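Local coordinates for protein short chain dehydrogenase (Leptospira borgpetersenii serovar Hardjo-bovis, PDB 6UH2) that binds NAD+ and probably acts as an oxidoreductase of the short-chain dehydrogenase/reductase family, working on CH-OH groups, at residues B[72-77]-B[124-129]; B[142-147]-B[239-244]. All coordinates share one frame; numbering follows the deposited sequence.

Contact 1: residues B[72-77]-B[124-129]; sequences TNRKEI and GTFLLS
L127 reaches across from helix 111-139 to R74 and I77 at the start of helix 74-86, joining two helices of the Rossmann-type fold of the short-chain dehydrogenases. No hydrogen bond runs between the two segments. The contact is apolar, with one charged group, the R74 guanidinium, at its exposed side. L127 divides its methyls between two partners. CD2 packs on the first helical turn, 3.7 Å from R74 CA, and also meets I77 CG1 at 4.0 Å. CD1 lies over one face of the R74 guanidinium, 3.2 Å above its plane and displaced toward the rim. I77 extends the apolar patch inward. Its CD1 touches L128 CD2 at 4.1 Å, and the two side chains cross at about a right angle.

The guanidinium has an aromatic neighbour as well. The F126 ring comes at its edge, with R74 NH2 3.7 Å from F126 CE2. The two planes are 61° apart, and the approach to the ring is oblique. The chain of R74 is extended up to CD and bends at chi3 (-73°). Its polar ends bond to the next turn of helix 111-139: NH2 to Q130 OE1 and NH1 to the Y131 hydroxyl. These bonds help to fix the guanidinium against L127.

Helix 74-86 begins beside the cofactor. T72, just before it, touches NAD, and its OG1 bonds to D70, an NAD-binding residue. N73 is the N-cap. Its OD1 accepts from E76 N at 2.8 Å, with the donor 37° out of the carboxamide plane.

Contact 2: residues B[142-147]-B[239-244]; sequences KGIILN and FLTSSL
The inner strand 144-148 of the parallel Rossmann sheet, between strands 93-96 and 197-203, meets the C-terminal end of helix 231-240 and the turn that follows it. I144 and L146 both point their side chains toward this turn. The contact is buried and has no direct hydrogen bond between the segments.

I144 lies against backbone more than against side chains. Its CG2 is 3.5 Å from L240 O, and its CD1 is 3.6 Å from T241 O. The outer carbon CD1 is placed by an extended chi2 (169°). Thus the two branches of one isoleucine rest on successive carbonyls of the turn.

L146 makes the apolar half of the contact. Its CD1 meets L240 CD1 at 3.9 Å, the two leucines crossing at about a right angle. Its CB packs against T241 CG2 at 4.1 Å. I201 of the adjacent strand 197-203 touches both leucines. The hydroxyl of T241 bonds to Y40 OH and V237 O, while its methyl is left to pack on the strand.

A water joins the two backbones. It donates to I145 O at 3.0 Å and to L240 O at 2.9 Å. Beyond the turn, S243 N bonds to E17 of helix 12-18. F239 stacks on F239 of the second subunit, so this helix end also belongs to the dimer interface.

The chemistry is therefore mixed. With no direct bond between the segments, the water supplies the polar link from strand to helix end. L240 O accepts a hydrogen bond from it and is satisfied there. The rest of the contact depends on van der Waals packing of I144 and L146.

How the contacts relate
Along the chain, the two contacts come in series. Contact 1 opens at 72-77 and closes at 124-129, after the chain has passed through helix 74-86, strand 93-96 and the first part of helix 111-139. Contact 2 opens at 142-147, on the strand that follows that helix, and closes at 239-244. They neither nest nor cross. Contact 1 joins two helices near the cofactor. Contact 2 ties an inner strand of the sheet to the end of helix 231-240, at the subunit interface. Their centres are about 20 Å apart, yet they meet where helix 111-139 packs on the sheet: T125 CG2 lies 3.6 Å from N147 OD1.

Contact 1: residues B[72-77]-B[124-129]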
ATOM      1  N   THR B  72      14.091  19.473  14.951  1.00 18.17           N
ATOM      2  CA  THR B  72      14.037  19.375  16.400  1.00 19.78           C
ATOM      3  C   THR B  72      13.914  20.736  17.068  1.00 25.12           C
ATOM      4  O   THR B  72      13.740  20.786  18.285  1.00 29.73           O
ATOM      5  CB  THR B  72      15.277  18.661  16.960  1.00 19.77           C
ATOM      6  OG1 THR B  72      16.439  19.496  16.821  1.00 23.63           O
ATOM      7  CG2 THR B  72      15.513  17.332  16.248  1.00 21.27           C
ATOM      8  N   ASN B  73      13.995  21.832  16.303  1.00 23.68           N
ATOM      9  CA  ASN B  73      13.993  23.198  16.841  1.00 24.36           C
ATOM     10  C   ASN B  73      12.631  23.839  16.586  1.00 24.33           C
ATOM     11  O   ASN B  73      12.345  24.275  15.465  1.00 23.70           O
ATOM     12  CB  ASN B  73      15.117  24.020  16.207  1.00 24.47           C
ATOM     13  CG  ASN B  73      15.290  25.385  16.863  1.00 33.44           C
ATOM     14  OD1 ASN B  73      14.361  26.193  16.919  1.00 27.58           O
ATOM     15  ND2 ASN B  73      16.484  25.638  17.374  1.00 41.66           N
ATOM     16  N   ARG B  74      11.807  23.940  17.638  1.00 19.14           N
ATOM     17  CA  ARG B  74      10.470  24.519  17.469  1.00 20.47           C
ATOM     18  C   ARG B  74      10.533  25.953  16.947  1.00 22.10           C
ATOM     19  O   ARG B  74       9.716  26.347  16.109  1.00 23.36           O
ATOM     20  CB  ARG B  74       9.682  24.472  18.781  1.00 25.05           C
ATOM     21  CG  ARG B  74       8.280  25.080  18.653  1.00 26.16           C
ATOM     22  CD  ARG B  74       7.428  24.938  19.916  1.00 24.97           C
ATOM     23  NE  ARG B  74       6.947  23.573  20.133  1.00 21.97           N
ATOM     24  CZ  ARG B  74       5.763  23.105  19.733  1.00 22.44           C
ATOM     25  NH1 ARG B  74       4.917  23.873  19.059  1.00 16.43           N
ATOM     26  NH2 ARG B  74       5.425  21.846  20.001  1.00 18.69           N
ATOM     27  N   LYS B  75      11.476  26.760  17.444  1.00 22.76           N
ATOM     28  CA  LYS B  75      11.524  28.150  17.000  1.00 27.52           C
ATOM     29  C   LYS B  75      11.792  28.236  15.500  1.00 29.11           C
ATOM     30  O   LYS B  75      11.151  29.028  14.790  1.00 25.50           O
ATOM     31  CB  LYS B  75      12.582  28.929  17.789  1.00 25.61           C
ATOM     32  CG  LYS B  75      12.509  30.444  17.580  1.00 30.31           C
ATOM     33  CD  LYS B  75      13.709  31.151  18.194  1.00 35.36           C
ATOM     34  CE  LYS B  75      13.740  32.639  17.820  1.00 36.92           C
ATOM     35  NZ  LYS B  75      13.763  32.842  16.338  1.00 41.74           N
ATOM     36  N   GLU B  76      12.730  27.422  15.003  1.00 23.66           N
ATOM     37  CA  GLU B  76      13.016  27.362  13.570  1.00 30.51           C
ATOM     38  C   GLU B  76      11.785  26.961  12.772  1.00 28.61           C
ATOM     39  O   GLU B  76      11.453  27.588  11.760  1.00 28.53           O
ATOM     40  CB  GLU B  76      14.137  26.361  13.294  1.00 29.26           C
ATOM     41  CG  GLU B  76      15.544  26.871  13.481  1.00 36.11           C
ATOM     42  CD  GLU B  76      16.567  25.844  13.021  1.00 38.47           C
ATOM     43  OE1 GLU B  76      17.496  25.516  13.796  1.00 41.77           O
ATOM     44  OE2 GLU B  76      16.424  25.345  11.886  1.00 30.54           O
ATOM     45  N   ILE B  77      11.116  25.887  13.191  1.00 21.32           N
ATOM     46  CA  ILE B  77       9.963  25.395  12.449  1.00 16.93           C
ATOM     47  C   ILE B  77       8.832  26.415  12.485  1.00 21.36           C
ATOM     48  O   ILE B  77       8.165  26.666  11.472  1.00 20.62           O
ATOM     49  CB  ILE B  77       9.519  24.034  13.009  1.00 20.95           C
ATOM     50  CG1 ILE B  77      10.615  22.977  12.790  1.00 19.84           C
ATOM     51  CG2 ILE B  77       8.161  23.625  12.428  1.00 24.78           C
ATOM     52  CD1 ILE B  77      11.156  22.899  11.365  1.00 22.86           C
ATOM     53  N   GLY B 124      10.507  15.300  15.848  1.00 14.09           N
ATOM     54  CA  GLY B 124      10.432  15.909  14.531  1.00 16.03           C
ATOM     55  C   GLY B 124       9.149  15.566  13.799  1.00 17.67           C
ATOM     56  O   GLY B 124       8.520  16.436  13.194  1.00 17.51           O
ATOM     57  N   THR B 125       8.746  14.293  13.833  1.00 14.61           N
ATOM     58  CA  THR B 125       7.483  13.915  13.204  1.00 15.10           C
ATOM     59  C   THR B 125       6.310  14.556  13.935  1.00 15.63           C
ATOM     60  O   THR B 125       5.365  15.042  13.300  1.00 15.34           O
ATOM     61  CB  THR B 125       7.348  12.384  13.163  1.00 19.77           C
ATOM     62  OG1 THR B 125       8.316  11.853  12.250  1.00 17.57           O
ATOM     63  CG2 THR B 125       5.963  11.954  12.676  1.00 16.29           C
ATOM     64  N   PHE B 126       6.373  14.594  15.271  1.00 15.90           N
ATOM     65  CA  PHE B 126       5.329  15.241  16.062  1.00 16.83           C
ATOM     66  C   PHE B 126       5.223  16.725  15.735  1.00 14.64           C
ATOM     67  O   PHE B 126       4.125  17.257  15.525  1.00 16.84           O
ATOM     68  CB  PHE B 126       5.612  15.062  17.553  1.00 15.91           C
ATOM     69  CG  PHE B 126       5.049  16.169  18.402  1.00 17.99           C
ATOM     70  CD1 PHE B 126       3.683  16.263  18.622  1.00 14.33           C
ATOM     71  CD2 PHE B 126       5.887  17.110  18.982  1.00 16.12           C
ATOM     72  CE1 PHE B 126       3.164  17.292  19.406  1.00 21.56           C
ATOM     73  CE2 PHE B 126       5.384  18.135  19.767  1.00 15.57           C
ATOM     74  CZ  PHE B 126       4.024  18.231  19.978  1.00 19.04           C
ATOM     75  N   LEU B 127       6.361  17.413  15.717  1.00 15.13           N
ATOM     76  CA  LEU B 127       6.368  18.866  15.565  1.00 19.81           C
ATOM     77  C   LEU B 127       5.880  19.279  14.180  1.00 15.81           C
ATOM     78  O   LEU B 127       5.034  20.177  14.048  1.00 16.72           O
ATOM     79  CB  LEU B 127       7.779  19.390  15.832  1.00 22.75           C
ATOM     80  CG  LEU B 127       7.993  20.875  16.078  1.00 29.35           C
ATOM     81  CD1 LEU B 127       7.335  21.279  17.376  1.00 24.36           C
ATOM     82  CD2 LEU B 127       9.487  21.165  16.121  1.00 34.56           C
ATOM     83  N   LEU B 128       6.407  18.640  13.133  1.00 14.54           N
ATOM     84  CA  LEU B 128       5.971  18.977  11.781  1.00 15.11           C
ATOM     85  C   LEU B 128       4.510  18.605  11.579  1.00 13.64           C
ATOM     86  O   LEU B 128       3.768  19.332  10.909  1.00 17.38           O
ATOM     87  CB  LEU B 128       6.858  18.285  10.734  1.00 11.46           C
ATOM     88  CG  LEU B 128       8.140  19.020  10.307  1.00 15.78           C
ATOM     89  CD1 LEU B 128       7.812  20.214   9.415  1.00 21.27           C
ATOM     90  CD2 LEU B 128       8.938  19.489  11.525  1.00 16.52           C
ATOM     91  N   SER B 129       4.077  17.477  12.149  1.00 11.11           N
ATOM     92  CA  SER B 129       2.665  17.111  12.051  1.00 17.45           C
ATOM     93  C   SER B 129       1.795  18.119  12.785  1.00 18.17           C
ATOM     94  O   SER B 129       0.697  18.456  12.322  1.00 17.38           O
ATOM     95  CB  SER B 129       2.436  15.702  12.600  1.00 15.03           C
ATOM     96  OG  SER B 129       3.112  14.736  11.805  1.00 13.57           O
TER

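Contact 2: residues B[142-147]-B[239-244]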
ATOM      1  N   LYS B 142      -7.650  19.913   3.015  1.00 26.04           N
ATOM      2  CA  LYS B 142      -7.729  18.463   3.206  1.00 23.32           C
ATOM      3  C   LYS B 142      -6.377  17.804   2.916  1.00 24.93           C
ATOM      4  O   LYS B 142      -6.223  17.008   1.995  1.00 24.87           O
ATOM      5  CB  LYS B 142      -8.829  17.881   2.326  1.00 20.87           C
ATOM      6  N   GLY B 143      -5.391  18.145   3.740  1.00 18.67           N
ATOM      7  CA  GLY B 143      -4.025  17.701   3.513  1.00 14.56           C
ATOM      8  C   GLY B 143      -3.831  16.212   3.748  1.00 18.33           C
ATOM      9  O   GLY B 143      -4.699  15.514   4.277  1.00 16.65           O
ATOM     10  N   ILE B 144      -2.652  15.719   3.338  1.00 12.68           N
ATOM     11  CA  ILE B 144      -2.245  14.324   3.536  1.00 10.63           C
ATOM     12  C   ILE B 144      -0.862  14.291   4.178  1.00 13.60           C
ATOM     13  O   ILE B 144       0.063  14.959   3.706  1.00 15.00           O
ATOM     14  CB  ILE B 144      -2.219  13.531   2.213  1.00 10.83           C
ATOM     15  CG1 ILE B 144      -3.592  13.555   1.531  1.00 14.41           C
ATOM     16  CG2 ILE B 144      -1.761  12.068   2.438  1.00 10.16           C
ATOM     17  CD1 ILE B 144      -3.552  13.016   0.102  1.00 15.34           C
ATOM     18  N   ILE B 145      -0.710  13.476   5.215  1.00 13.11           N
ATOM     19  CA  ILE B 145       0.573  13.272   5.883  1.00 12.49           C
ATOM     20  C   ILE B 145       1.057  11.859   5.582  1.00 14.94           C
ATOM     21  O   ILE B 145       0.274  10.900   5.602  1.00 13.01           O
ATOM     22  CB  ILE B 145       0.453  13.508   7.404  1.00 13.63           C
ATOM     23  CG1 ILE B 145       0.013  14.954   7.688  1.00 12.60           C
ATOM     24  CG2 ILE B 145       1.752  13.167   8.123  1.00 13.65           C
ATOM     25  CD1 ILE B 145      -0.221  15.254   9.184  1.00 12.22           C
ATOM     26  N   LEU B 146       2.350  11.728   5.306  1.00 13.49           N
ATOM     27  CA  LEU B 146       2.962  10.413   5.120  1.00 12.73           C
ATOM     28  C   LEU B 146       4.194  10.336   6.003  1.00 12.87           C
ATOM     29  O   LEU B 146       5.125  11.129   5.834  1.00 13.17           O
ATOM     30  CB  LEU B 146       3.337  10.157   3.654  1.00 10.16           C
ATOM     31  CG  LEU B 146       4.035   8.806   3.415  1.00 12.77           C
ATOM     32  CD1 LEU B 146       3.100   7.632   3.770  1.00 12.67           C
ATOM     33  CD2 LEU B 146       4.558   8.684   1.969  1.00 11.44           C
ATOM     34  N   ASN B 147       4.189   9.394   6.944  1.00 11.92           N
ATOM     35  CA  ASN B 147       5.295   9.185   7.868  1.00 11.25           C
ATOM     36  C   ASN B 147       6.176   8.040   7.381  1.00 16.86           C
ATOM     37  O   ASN B 147       5.804   7.267   6.493  1.00 11.09           O
ATOM     38  CB  ASN B 147       4.760   8.904   9.280  1.00 10.06           C
ATOM     39  CG  ASN B 147       3.994  10.075   9.841  1.00 13.67           C
ATOM     40  OD1 ASN B 147       4.340  11.228   9.580  1.00 14.39           O
ATOM     41  ND2 ASN B 147       2.938   9.795  10.599  1.00 11.58           N
ATOM     42  N   PHE B 239       0.950   6.327  -4.234  1.00  9.85           N
ATOM     43  CA  PHE B 239      -0.349   5.747  -3.900  1.00 13.92           C
ATOM     44  C   PHE B 239      -0.956   6.419  -2.674  1.00 12.37           C
ATOM     45  O   PHE B 239      -2.115   6.861  -2.697  1.00 13.84           O
ATOM     46  CB  PHE B 239      -0.204   4.242  -3.672  1.00 14.36           C
ATOM     47  CG  PHE B 239      -1.457   3.584  -3.161  1.00 13.51           C
ATOM     48  CD1 PHE B 239      -2.597   3.547  -3.943  1.00  9.98           C
ATOM     49  CD2 PHE B 239      -1.489   3.003  -1.894  1.00 10.89           C
ATOM     50  CE1 PHE B 239      -3.763   2.935  -3.481  1.00 12.71           C
ATOM     51  CE2 PHE B 239      -2.648   2.385  -1.424  1.00 11.46           C
ATOM     52  CZ  PHE B 239      -3.783   2.354  -2.220  1.00 10.33           C
ATOM     53  N   LEU B 240      -0.186   6.517  -1.589  1.00 12.56           N
ATOM     54  CA  LEU B 240      -0.733   7.008  -0.325  1.00 13.08           C
ATOM     55  C   LEU B 240      -0.868   8.528  -0.276  1.00 14.79           C
ATOM     56  O   LEU B 240      -1.443   9.057   0.682  1.00 12.65           O
ATOM     57  CB  LEU B 240       0.135   6.539   0.852  1.00  9.41           C
ATOM     58  CG  LEU B 240       0.158   5.020   1.114  1.00 11.86           C
ATOM     59  CD1 LEU B 240       1.191   4.633   2.185  1.00  9.78           C
ATOM     60  CD2 LEU B 240      -1.232   4.566   1.555  1.00  8.82           C
ATOM     61  N   THR B 241      -0.355   9.256  -1.260  1.00 11.30           N
ATOM     62  CA  THR B 241      -0.517  10.705  -1.260  1.00 12.92           C
ATOM     63  C   THR B 241      -1.367  11.194  -2.427  1.00 15.77           C
ATOM     64  O   THR B 241      -1.355  12.389  -2.730  1.00 17.52           O
ATOM     65  CB  THR B 241       0.843  11.409  -1.264  1.00 15.77           C
ATOM     66  OG1 THR B 241       1.592  11.025  -2.431  1.00 15.48           O
ATOM     67  CG2 THR B 241       1.616  11.078   0.029  1.00 12.04           C
ATOM     68  N   SER B 242      -2.117  10.300  -3.069  1.00 12.02           N
ATOM     69  CA  SER B 242      -2.948  10.633  -4.220  1.00 13.82           C
ATOM     70  C   SER B 242      -4.384  10.156  -3.993  1.00 16.06           C
ATOM     71  O   SER B 242      -4.685   9.432  -3.042  1.00 13.78           O
ATOM     72  CB  SER B 242      -2.395   9.992  -5.494  1.00 17.52           C
ATOM     73  OG  SER B 242      -2.562   8.586  -5.420  1.00 14.78           O
ATOM     74  N   SER B 243      -5.271  10.543  -4.912  1.00 14.66           N
ATOM     75  CA  SER B 243      -6.671  10.127  -4.830  1.00 16.04           C
ATOM     76  C   SER B 243      -6.867   8.627  -5.023  1.00 18.22           C
ATOM     77  O   SER B 243      -7.982   8.136  -4.811  1.00 18.77           O
ATOM     78  CB  SER B 243      -7.495  10.894  -5.868  1.00 17.81           C
ATOM     79  OG  SER B 243      -7.025  10.596  -7.169  1.00 21.17           O
ATOM     80  N   LEU B 244      -5.833   7.889  -5.435  1.00 17.28           N
ATOM     81  CA  LEU B 244      -5.954   6.440  -5.520  0.51 18.80           C
ATOM     82  C   LEU B 244      -6.163   5.801  -4.150  1.00 13.39           C
ATOM     83  O   LEU B 244      -6.577   4.640  -4.079  1.00 15.43           O
ATOM     84  CB  LEU B 244      -4.713   5.843  -6.188  0.51 19.11           C
ATOM     85  CG  LEU B 244      -4.613   5.827  -7.721  0.51 20.57           C
ATOM     86  CD1 LEU B 244      -4.931   7.178  -8.350  0.51 21.93           C
ATOM     87  CD2 LEU B 244      -3.225   5.371  -8.132  0.51 24.11           C
TER
HETATM   88  O   HOH W   1      -0.815   9.080   3.473  1.00 15.89           O